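Local coordinates for esterase (uncultured bacterium pCosCE1, PDB 7ATL), which hydrolyses carboxylic esters and also shows promiscuous acyltransferase activity, as a family VIII carboxylesterase with a beta-lactamase-like fold, at residues V15-I25 / R371-A379; N216-T224 / L360-M368. All coordinates share one frame; numbering follows the deposited sequence.

Contact 1: residues V15-I25 / R371-A379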
loop_
_atom_site.group_PDB
_atom_site.type_symbol
_atom_site.label_atom_id
_atom_site.label_comp_id
_atom_site.label_asym_id
_atom_site.label_seq_id
_atom_site.Cartn_x
_atom_site.Cartn_y
_atom_site.Cartn_z
ATOM N N VAL A 15 -18.549 -14.173 -5.382
ATOM C CA VAL A 15 -17.224 -14.424 -4.743
ATOM C C VAL A 15 -17.226 -13.831 -3.327
ATOM O O VAL A 15 -16.673 -14.478 -2.431
ATOM C CB VAL A 15 -16.054 -13.887 -5.597
ATOM C CG1 VAL A 15 -14.744 -13.856 -4.822
ATOM C CG2 VAL A 15 -15.868 -14.698 -6.876
ATOM N N SER A 16 -17.829 -12.659 -3.144
ATOM C CA SER A 16 -17.886 -11.933 -1.855
ATOM C C SER A 16 -18.826 -12.659 -0.892
ATOM O O SER A 16 -18.433 -12.862 0.285
ATOM C CB SER A 16 -18.302 -10.511 -2.058
ATOM O OG SER A 16 -17.333 -9.797 -2.821
ATOM N N GLN A 17 -20.016 -13.039 -1.360
ATOM C CA GLN A 17 -21.041 -13.708 -0.515
ATOM C C GLN A 17 -20.478 -15.056 -0.042
ATOM O O GLN A 17 -20.584 -15.348 1.162
ATOM C CB GLN A 17 -22.380 -13.869 -1.252
ATOM C CG GLN A 17 -23.581 -14.085 -0.328
ATOM C CD GLN A 17 -23.528 -13.164 0.871
ATOM O OE1 GLN A 17 -23.492 -11.937 0.738
ATOM N NE2 GLN A 17 -23.458 -13.757 2.055
ATOM N N GLN A 18 -19.870 -15.822 -0.945
ATOM C CA GLN A 18 -19.226 -17.120 -0.635
ATOM C C GLN A 18 -18.183 -16.914 0.472
ATOM O O GLN A 18 -18.196 -17.685 1.456
ATOM C CB GLN A 18 -18.623 -17.696 -1.919
ATOM C CG GLN A 18 -17.808 -18.965 -1.703
ATOM C CD GLN A 18 -17.608 -19.694 -3.010
ATOM O OE1 GLN A 18 -16.518 -19.723 -3.585
ATOM N NE2 GLN A 18 -18.693 -20.253 -3.517
ATOM N N ALA A 19 -17.314 -15.915 0.318
ATOM C CA ALA A 19 -16.165 -15.627 1.210
ATOM C C ALA A 19 -16.677 -15.265 2.607
ATOM O O ALA A 19 -16.031 -15.652 3.611
ATOM C CB ALA A 19 -15.311 -14.516 0.638
ATOM N N ILE A 20 -17.805 -14.564 2.682
ATOM C CA ILE A 20 -18.456 -14.257 3.985
ATOM C C ILE A 20 -18.991 -15.545 4.628
ATOM O O ILE A 20 -18.577 -15.836 5.760
ATOM C CB ILE A 20 -19.527 -13.184 3.787
ATOM C CG1 ILE A 20 -18.850 -11.841 3.494
ATOM C CG2 ILE A 20 -20.450 -13.132 4.998
ATOM C CD1 ILE A 20 -19.652 -10.908 2.640
ATOM N N ASP A 21 -19.840 -16.303 3.928
ATOM C CA ASP A 21 -20.481 -17.549 4.435
ATOM C C ASP A 21 -19.397 -18.560 4.819
ATOM O O ASP A 21 -19.653 -19.392 5.705
ATOM C CB ASP A 21 -21.404 -18.211 3.401
ATOM C CG ASP A 21 -22.444 -17.289 2.784
ATOM O OD1 ASP A 21 -22.739 -16.215 3.402
ATOM O OD2 ASP A 21 -22.933 -17.637 1.679
ATOM N N GLU A 22 -18.245 -18.533 4.152
ATOM C CA GLU A 22 -17.130 -19.453 4.497
ATOM C C GLU A 22 -16.348 -18.901 5.711
ATOM O O GLU A 22 -15.413 -19.601 6.152
ATOM C CB GLU A 22 -16.257 -19.696 3.260
ATOM C CG GLU A 22 -16.951 -20.516 2.181
ATOM C CD GLU A 22 -16.081 -20.958 1.014
ATOM O OE1 GLU A 22 -14.833 -20.860 1.119
ATOM O OE2 GLU A 22 -16.652 -21.392 -0.008
ATOM N N GLY A 23 -16.718 -17.715 6.238
ATOM C CA GLY A 23 -15.990 -16.966 7.291
ATOM C C GLY A 23 -14.528 -16.689 6.923
ATOM O O GLY A 23 -13.656 -16.751 7.823
ATOM N N ARG A 24 -14.248 -16.422 5.641
ATOM C CA ARG A 24 -12.895 -16.077 5.125
ATOM C C ARG A 24 -12.748 -14.552 5.192
ATOM O O ARG A 24 -11.659 -14.078 5.506
ATOM C CB ARG A 24 -12.705 -16.609 3.700
ATOM C CG ARG A 24 -12.114 -18.010 3.601
ATOM C CD ARG A 24 -12.473 -18.665 2.268
ATOM N NE ARG A 24 -12.077 -17.861 1.115
ATOM C CZ ARG A 24 -12.841 -17.499 0.079
ATOM N NH1 ARG A 24 -14.104 -17.878 -0.040
ATOM N NH2 ARG A 24 -12.309 -16.756 -0.876
ATOM N N ILE A 25 -13.837 -13.836 4.932
ATOM C CA ILE A 25 -13.952 -12.350 4.935
ATOM C C ILE A 25 -15.123 -11.983 5.847
ATOM O O ILE A 25 -16.150 -12.684 5.818
ATOM C CB ILE A 25 -14.168 -11.836 3.495
ATOM C CG1 ILE A 25 -12.984 -12.201 2.603
ATOM C CG2 ILE A 25 -14.450 -10.339 3.447
ATOM C CD1 ILE A 25 -11.649 -11.664 3.107
ATOM N N ARG A 371 -7.322 -16.358 -0.968
ATOM C CA ARG A 371 -7.984 -16.659 -2.266
ATOM C C ARG A 371 -8.817 -15.445 -2.726
ATOM O O ARG A 371 -8.942 -15.246 -3.951
ATOM C CB ARG A 371 -8.763 -17.975 -2.137
ATOM C CG ARG A 371 -7.861 -19.207 -2.179
ATOM C CD ARG A 371 -8.438 -20.452 -1.520
ATOM N NE ARG A 371 -9.587 -21.004 -2.244
ATOM C CZ ARG A 371 -10.861 -21.026 -1.825
ATOM N NH1 ARG A 371 -11.789 -21.558 -2.603
ATOM N NH2 ARG A 371 -11.218 -20.531 -0.648
ATOM N N TYR A 372 -9.314 -14.619 -1.798
ATOM C CA TYR A 372 -10.330 -13.573 -2.078
ATOM C C TYR A 372 -9.864 -12.619 -3.165
ATOM O O TYR A 372 -10.599 -12.406 -4.119
ATOM C CB TYR A 372 -10.686 -12.765 -0.833
ATOM C CG TYR A 372 -11.804 -11.777 -1.037
ATOM C CD1 TYR A 372 -13.096 -12.198 -1.316
ATOM C CD2 TYR A 372 -11.588 -10.418 -0.928
ATOM C CE1 TYR A 372 -14.140 -11.296 -1.463
ATOM C CE2 TYR A 372 -12.623 -9.505 -1.059
ATOM C CZ TYR A 372 -13.903 -9.945 -1.320
ATOM O OH TYR A 372 -14.909 -9.042 -1.460
ATOM N N PRO A 373 -8.688 -11.959 -3.043
ATOM C CA PRO A 373 -8.255 -10.997 -4.056
ATOM C C PRO A 373 -8.173 -11.625 -5.455
ATOM O O PRO A 373 -8.518 -10.940 -6.401
ATOM C CB PRO A 373 -6.872 -10.518 -3.579
ATOM C CG PRO A 373 -6.434 -11.530 -2.541
ATOM C CD PRO A 373 -7.715 -12.067 -1.945
ATOM N N LEU A 374 -7.765 -12.904 -5.540
ATOM C CA LEU A 374 -7.577 -13.632 -6.826
ATOM C C LEU A 374 -8.929 -13.996 -7.448
ATOM O O LEU A 374 -9.062 -13.883 -8.697
ATOM C CB LEU A 374 -6.736 -14.887 -6.591
ATOM C CG LEU A 374 -5.303 -14.655 -6.096
ATOM C CD1 LEU A 374 -4.436 -15.892 -6.341
ATOM C CD2 LEU A 374 -4.695 -13.410 -6.744
ATOM N N GLN A 375 -9.886 -14.430 -6.630
ATOM C CA GLN A 375 -11.226 -14.834 -7.109
ATOM C C GLN A 375 -11.969 -13.582 -7.554
ATOM O O GLN A 375 -12.758 -13.684 -8.506
ATOM C CB GLN A 375 -12.046 -15.525 -6.028
ATOM C CG GLN A 375 -11.530 -16.899 -5.645
ATOM C CD GLN A 375 -12.065 -17.244 -4.279
ATOM O OE1 GLN A 375 -12.405 -16.371 -3.474
ATOM N NE2 GLN A 375 -12.140 -18.529 -4.001
ATOM N N ILE A 376 -11.746 -12.451 -6.880
ATOM C CA ILE A 376 -12.292 -11.150 -7.353
ATOM C C ILE A 376 -11.674 -10.858 -8.726
ATOM O O ILE A 376 -12.439 -10.587 -9.677
ATOM C CB ILE A 376 -12.032 -10.016 -6.353
ATOM C CG1 ILE A 376 -12.819 -10.232 -5.055
ATOM C CG2 ILE A 376 -12.350 -8.670 -7.004
ATOM C CD1 ILE A 376 -14.304 -9.920 -5.171
ATOM N N ARG A 377 -10.345 -10.950 -8.812
ATOM C CA ARG A 377 -9.567 -10.701 -10.045
ATOM C C ARG A 377 -10.229 -11.500 -11.173
ATOM O O ARG A 377 -10.651 -10.896 -12.186
ATOM C CB ARG A 377 -8.100 -11.089 -9.825
ATOM C CG ARG A 377 -7.263 -11.064 -11.098
ATOM C CD ARG A 377 -6.002 -11.902 -11.032
ATOM N NE ARG A 377 -6.266 -13.321 -10.887
ATOM C CZ ARG A 377 -5.333 -14.268 -10.797
ATOM N NH1 ARG A 377 -4.045 -13.965 -10.841
ATOM N NH2 ARG A 377 -5.709 -15.527 -10.661
ATOM N N ASP A 378 -10.355 -12.805 -10.965
ATOM C CA ASP A 378 -11.005 -13.758 -11.903
ATOM C C ASP A 378 -12.444 -13.304 -12.242
ATOM O O ASP A 378 -12.805 -13.306 -13.439
ATOM C CB ASP A 378 -10.898 -15.170 -11.326
ATOM C CG ASP A 378 -9.486 -15.715 -11.400
ATOM O OD1 ASP A 378 -8.570 -14.925 -11.743
ATOM O OD2 ASP A 378 -9.318 -16.911 -11.154
ATOM N N ALA A 379 -13.243 -12.888 -11.263
ATOM C CA ALA A 379 -14.624 -12.418 -11.510
ATOM C C ALA A 379 -14.607 -11.198 -12.438
ATOM O O ALA A 379 -15.556 -11.051 -13.204
ATOM C CB ALA A 379 -15.340 -12.107 -10.217
#
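Val15 is a knob in a hole formed by Tyr372, Gln375, Ile376 and Ala379. Its CG1, anti to the backbone N (chi1 167°), comes 3.4 Å from Gln375 CB. CG2 packs on the Ala379 methyl, with Gln375 O nearer.

The Tyr372 ring is held on both faces. Ile25 CG1 makes a CH-pi contact over one face, 4.0 Å from the ring centroid, and Ile376 CG1 lies over the centre of the opposite face. Ala19 CB comes in obliquely, 3.8 Å from Tyr372 CD1.

Polar contacts lie at both ends of this apolar patch. Ser16 OG and Tyr372 OH share a hydrogen bond of 2.9 Å, and Ser28 OG also bonds the phenol. Arg24 NH2 gives a weak hydrogen bond to Gln375 OE1, with the guanidinium and amide planes nearly perpendicular. Arg371 NH2 lies over one face of the Arg24 guanidinium. Glu22 pairs with Arg24, which probably offsets this like-charge approach.

Helical segments 15-21 and 372-379 run nearly antiparallel, with 158° between their directions and axes 10.3 Å apart at closest approach. They belong to helices 3-21 and 372-381. Ser16 also touches strand 37-44, and Tyr372 reaches Ser28 on strand 27-34.

Contact 2: residues N216-T224 / L360-M368; sequences NLATAYHDT and LTNTAFEGM
A short parallel pairing of two beta bridges joins strand 221-222 to strand 363-364, and an aspartate bonds the turn into helix 366-369. Tyr221 pairs with Thr363, and His222 with Ala364. Tyr221 N donates to Asn362 O at 2.8 Å. Ala364 N returns a 3.0 Å bond to Tyr221 O.

Side chains extend this pairing at both ends. Asn362 CG stands between its own backbone N and carbonyl carbon (chi1 64°), which sets the amide beside the Tyr221 ring. The two side chains point the same way, with their planes 52° apart, and Asn362 ND2 is 3.9 Å from Tyr221 CE1. Asn362 OD1 accepts from Thr363 OG1. Asn362 CB packs 3.2 Å from Thr219 O. The Tyr221 hydroxyl bonds Arg49 N and Glu50.

At the other end, Asp223 OD2 accepts from Phe365 N at 2.7 Å, met from above the carboxylate plane. Asp223 OD1 takes a weak bond from Glu366 N. The carboxylate thus serves two successive peptide N-H groups where the helix begins. The first belongs to the cis peptide between Ala364 and Phe365, the N-cap residue; the second to Glu366, the first helical residue.

Strand 229-230 lies on the other side of strand 221-222, antiparallel to it. Outer strand 363-364 leads from the large antiparallel sheet into a helix. The arrangement is a small three-stranded mixed sheet beside that large sheet of the beta-lactamase-like fold.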
loop_
_atom_site.group_PDB
_atom_site.type_symbol
_atom_site.label_atom_id
_atom_site.label_comp_id
_atom_site.label_asym_id
_atom_site.label_seq_id
_atom_site.Cartn_x
_atom_site.Cartn_y
_atom_site.Cartn_z
ATOM N N ASN A 216 -17.175 5.085 11.882
ATOM C CA ASN A 216 -17.130 4.753 10.428
ATOM C C ASN A 216 -15.829 4.018 10.030
ATOM O O ASN A 216 -15.683 3.705 8.854
ATOM C CB ASN A 216 -17.367 5.990 9.559
ATOM C CG ASN A 216 -17.815 5.616 8.159
ATOM O OD1 ASN A 216 -18.691 4.765 7.960
ATOM N ND2 ASN A 216 -17.185 6.217 7.175
ATOM N N LEU A 217 -14.930 3.705 10.961
ATOM C CA LEU A 217 -13.672 2.969 10.662
ATOM C C LEU A 217 -13.939 1.475 10.830
ATOM O O LEU A 217 -14.196 1.037 11.949
ATOM C CB LEU A 217 -12.569 3.467 11.608
ATOM C CG LEU A 217 -11.168 2.908 11.379
ATOM C CD1 LEU A 217 -10.711 3.205 9.958
ATOM C CD2 LEU A 217 -10.179 3.469 12.389
ATOM N N ALA A 218 -13.884 0.697 9.754
ATOM C CA ALA A 218 -14.068 -0.768 9.834
ATOM C C ALA A 218 -13.157 -1.343 10.916
ATOM O O ALA A 218 -11.969 -1.042 10.967
ATOM C CB ALA A 218 -13.794 -1.430 8.516
ATOM N N THR A 219 -13.720 -2.199 11.738
ATOM C CA THR A 219 -12.978 -2.994 12.732
ATOM C C THR A 219 -12.043 -3.986 12.018
ATOM O O THR A 219 -12.524 -4.790 11.172
ATOM C CB THR A 219 -14.002 -3.674 13.636
ATOM O OG1 THR A 219 -14.829 -2.583 14.036
ATOM C CG2 THR A 219 -13.367 -4.445 14.775
ATOM N N ALA A 220 -10.767 -3.983 12.392
ATOM C CA ALA A 220 -9.759 -4.915 11.853
ATOM C C ALA A 220 -9.935 -6.296 12.488
ATOM O O ALA A 220 -9.960 -6.386 13.742
ATOM C CB ALA A 220 -8.376 -4.372 12.121
ATOM N N TYR A 221 -10.001 -7.328 11.656
ATOM C CA TYR A 221 -10.073 -8.758 12.041
ATOM C C TYR A 221 -8.845 -9.440 11.442
ATOM O O TYR A 221 -8.273 -8.838 10.481
ATOM C CB TYR A 221 -11.359 -9.415 11.516
ATOM C CG TYR A 221 -12.622 -8.866 12.117
ATOM C CD1 TYR A 221 -13.155 -7.669 11.672
ATOM C CD2 TYR A 221 -13.275 -9.528 13.148
ATOM C CE1 TYR A 221 -14.286 -7.124 12.253
ATOM C CE2 TYR A 221 -14.416 -9.004 13.731
ATOM C CZ TYR A 221 -14.926 -7.799 13.280
ATOM O OH TYR A 221 -16.037 -7.257 13.865
ATOM N N HIS A 222 -8.482 -10.622 11.952
ATOM C CA HIS A 222 -7.409 -11.474 11.389
ATOM C C HIS A 222 -7.879 -12.931 11.371
ATOM O O HIS A 222 -8.828 -13.201 12.104
ATOM C CB HIS A 222 -6.111 -11.271 12.175
ATOM C CG HIS A 222 -6.029 -12.115 13.392
ATOM N ND1 HIS A 222 -5.311 -13.307 13.397
ATOM C CD2 HIS A 222 -6.596 -11.958 14.616
ATOM C CE1 HIS A 222 -5.419 -13.841 14.602
ATOM N NE2 HIS A 222 -6.214 -13.024 15.376
ATOM N N ASP A 223 -7.227 -13.805 10.583
ATOM C CA ASP A 223 -7.625 -15.222 10.329
ATOM C C ASP A 223 -7.165 -16.102 11.498
ATOM O O ASP A 223 -5.978 -16.001 11.883
ATOM C CB ASP A 223 -7.037 -15.768 9.022
ATOM C CG ASP A 223 -6.878 -14.795 7.845
ATOM O OD1 ASP A 223 -7.872 -14.143 7.433
ATOM O OD2 ASP A 223 -5.755 -14.737 7.298
ATOM N N THR A 224 -8.068 -16.931 12.047
ATOM C CA THR A 224 -7.827 -17.815 13.231
ATOM C C THR A 224 -8.326 -19.229 12.930
ATOM O O THR A 224 -8.730 -19.452 11.778
ATOM C CB THR A 224 -8.550 -17.332 14.500
ATOM O OG1 THR A 224 -8.830 -15.939 14.368
ATOM C CG2 THR A 224 -7.769 -17.583 15.778
ATOM N N LEU A 360 -11.004 -3.558 -0.834
ATOM C CA LEU A 360 -10.675 -3.287 0.593
ATOM C C LEU A 360 -11.438 -4.282 1.456
ATOM O O LEU A 360 -12.634 -4.441 1.217
ATOM C CB LEU A 360 -11.062 -1.844 0.938
ATOM C CG LEU A 360 -10.345 -0.763 0.123
ATOM C CD1 LEU A 360 -10.539 0.606 0.760
ATOM C CD2 LEU A 360 -8.858 -1.048 -0.041
ATOM N N THR A 361 -10.769 -4.956 2.382
ATOM C CA THR A 361 -11.433 -5.823 3.397
ATOM C C THR A 361 -10.927 -5.458 4.789
ATOM O O THR A 361 -9.958 -4.718 4.919
ATOM C CB THR A 361 -11.280 -7.337 3.150
ATOM O OG1 THR A 361 -10.151 -7.855 3.851
ATOM C CG2 THR A 361 -11.181 -7.710 1.686
ATOM N N ASN A 362 -11.602 -5.979 5.794
ATOM C CA ASN A 362 -11.279 -5.731 7.209
ATOM C C ASN A 362 -10.736 -7.043 7.755
ATOM O O ASN A 362 -10.788 -7.223 8.957
ATOM C CB ASN A 362 -12.515 -5.240 7.956
ATOM C CG ASN A 362 -13.618 -6.278 7.997
ATOM O OD1 ASN A 362 -13.453 -7.397 7.506
ATOM N ND2 ASN A 362 -14.736 -5.932 8.611
ATOM N N THR A 363 -10.233 -7.912 6.885
ATOM C CA THR A 363 -9.776 -9.274 7.251
ATOM C C THR A 363 -8.346 -9.515 6.746
ATOM O O THR A 363 -8.154 -9.750 5.547
ATOM C CB THR A 363 -10.791 -10.289 6.723
ATOM O OG1 THR A 363 -12.047 -9.928 7.304
ATOM C CG2 THR A 363 -10.424 -11.718 7.065
ATOM N N ALA A 364 -7.367 -9.478 7.645
ATOM C CA ALA A 364 -5.961 -9.864 7.384
ATOM C C ALA A 364 -5.779 -11.332 7.764
ATOM O O ALA A 364 -6.291 -11.744 8.801
ATOM C CB ALA A 364 -5.078 -8.967 8.205
ATOM N N PHE A 365 -5.091 -12.149 6.955
ATOM C CA PHE A 365 -4.468 -11.775 5.704
ATOM C C PHE A 365 -5.303 -12.244 4.510
ATOM O O PHE A 365 -4.762 -12.168 3.408
ATOM C CB PHE A 365 -3.068 -12.389 5.644
ATOM C CG PHE A 365 -2.257 -12.077 6.873
ATOM C CD1 PHE A 365 -1.659 -10.831 7.018
ATOM C CD2 PHE A 365 -2.152 -12.998 7.907
ATOM C CE1 PHE A 365 -0.958 -10.516 8.170
ATOM C CE2 PHE A 365 -1.439 -12.686 9.051
ATOM C CZ PHE A 365 -0.848 -11.445 9.182
ATOM N N GLU A 366 -6.547 -12.703 4.686
ATOM C CA GLU A 366 -7.330 -13.272 3.548
ATOM C C GLU A 366 -7.456 -12.196 2.458
ATOM O O GLU A 366 -7.157 -12.498 1.308
ATOM C CB GLU A 366 -8.676 -13.856 4.009
ATOM C CG GLU A 366 -9.566 -14.399 2.885
ATOM C CD GLU A 366 -9.087 -15.598 2.074
ATOM O OE1 GLU A 366 -8.242 -16.365 2.560
ATOM O OE2 GLU A 366 -9.577 -15.769 0.941
ATOM N N GLY A 367 -7.790 -10.961 2.818
ATOM C CA GLY A 367 -7.973 -9.866 1.849
ATOM C C GLY A 367 -6.714 -9.515 1.051
ATOM O O GLY A 367 -6.846 -8.882 -0.013
ATOM N N MET A 368 -5.522 -9.847 1.547
ATOM C CA MET A 368 -4.256 -9.419 0.914
ATOM C C MET A 368 -3.712 -10.581 0.102
ATOM O O MET A 368 -3.404 -10.373 -1.096
ATOM C CB MET A 368 -3.207 -9.028 1.955
ATOM C CG MET A 368 -1.839 -8.793 1.345
ATOM S SD MET A 368 -0.526 -8.608 2.558
ATOM C CE MET A 368 -0.246 -10.299 3.072
#

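From the N terminus, helix 3-21 supplies the first half of contact 1, and the chain then enters the antiparallel sheet through strands 27-34 and 37-44. Much later, segment 216-224 opens contact 2. Strand 355-361 of the large sheet leads into 360-368, which closes that loop. Helix 372-381 follows almost at once and closes contact 1, so contact 2 is nested inside the longer loop. The centres of the two contacts are 13 Å apart. Glu366 joins them directly: its OE2 forms a salt bridge with Arg24 and probably a hydrogen bond with Tyr372 N. Together they tie the two terminal helices to the small mixed sheet.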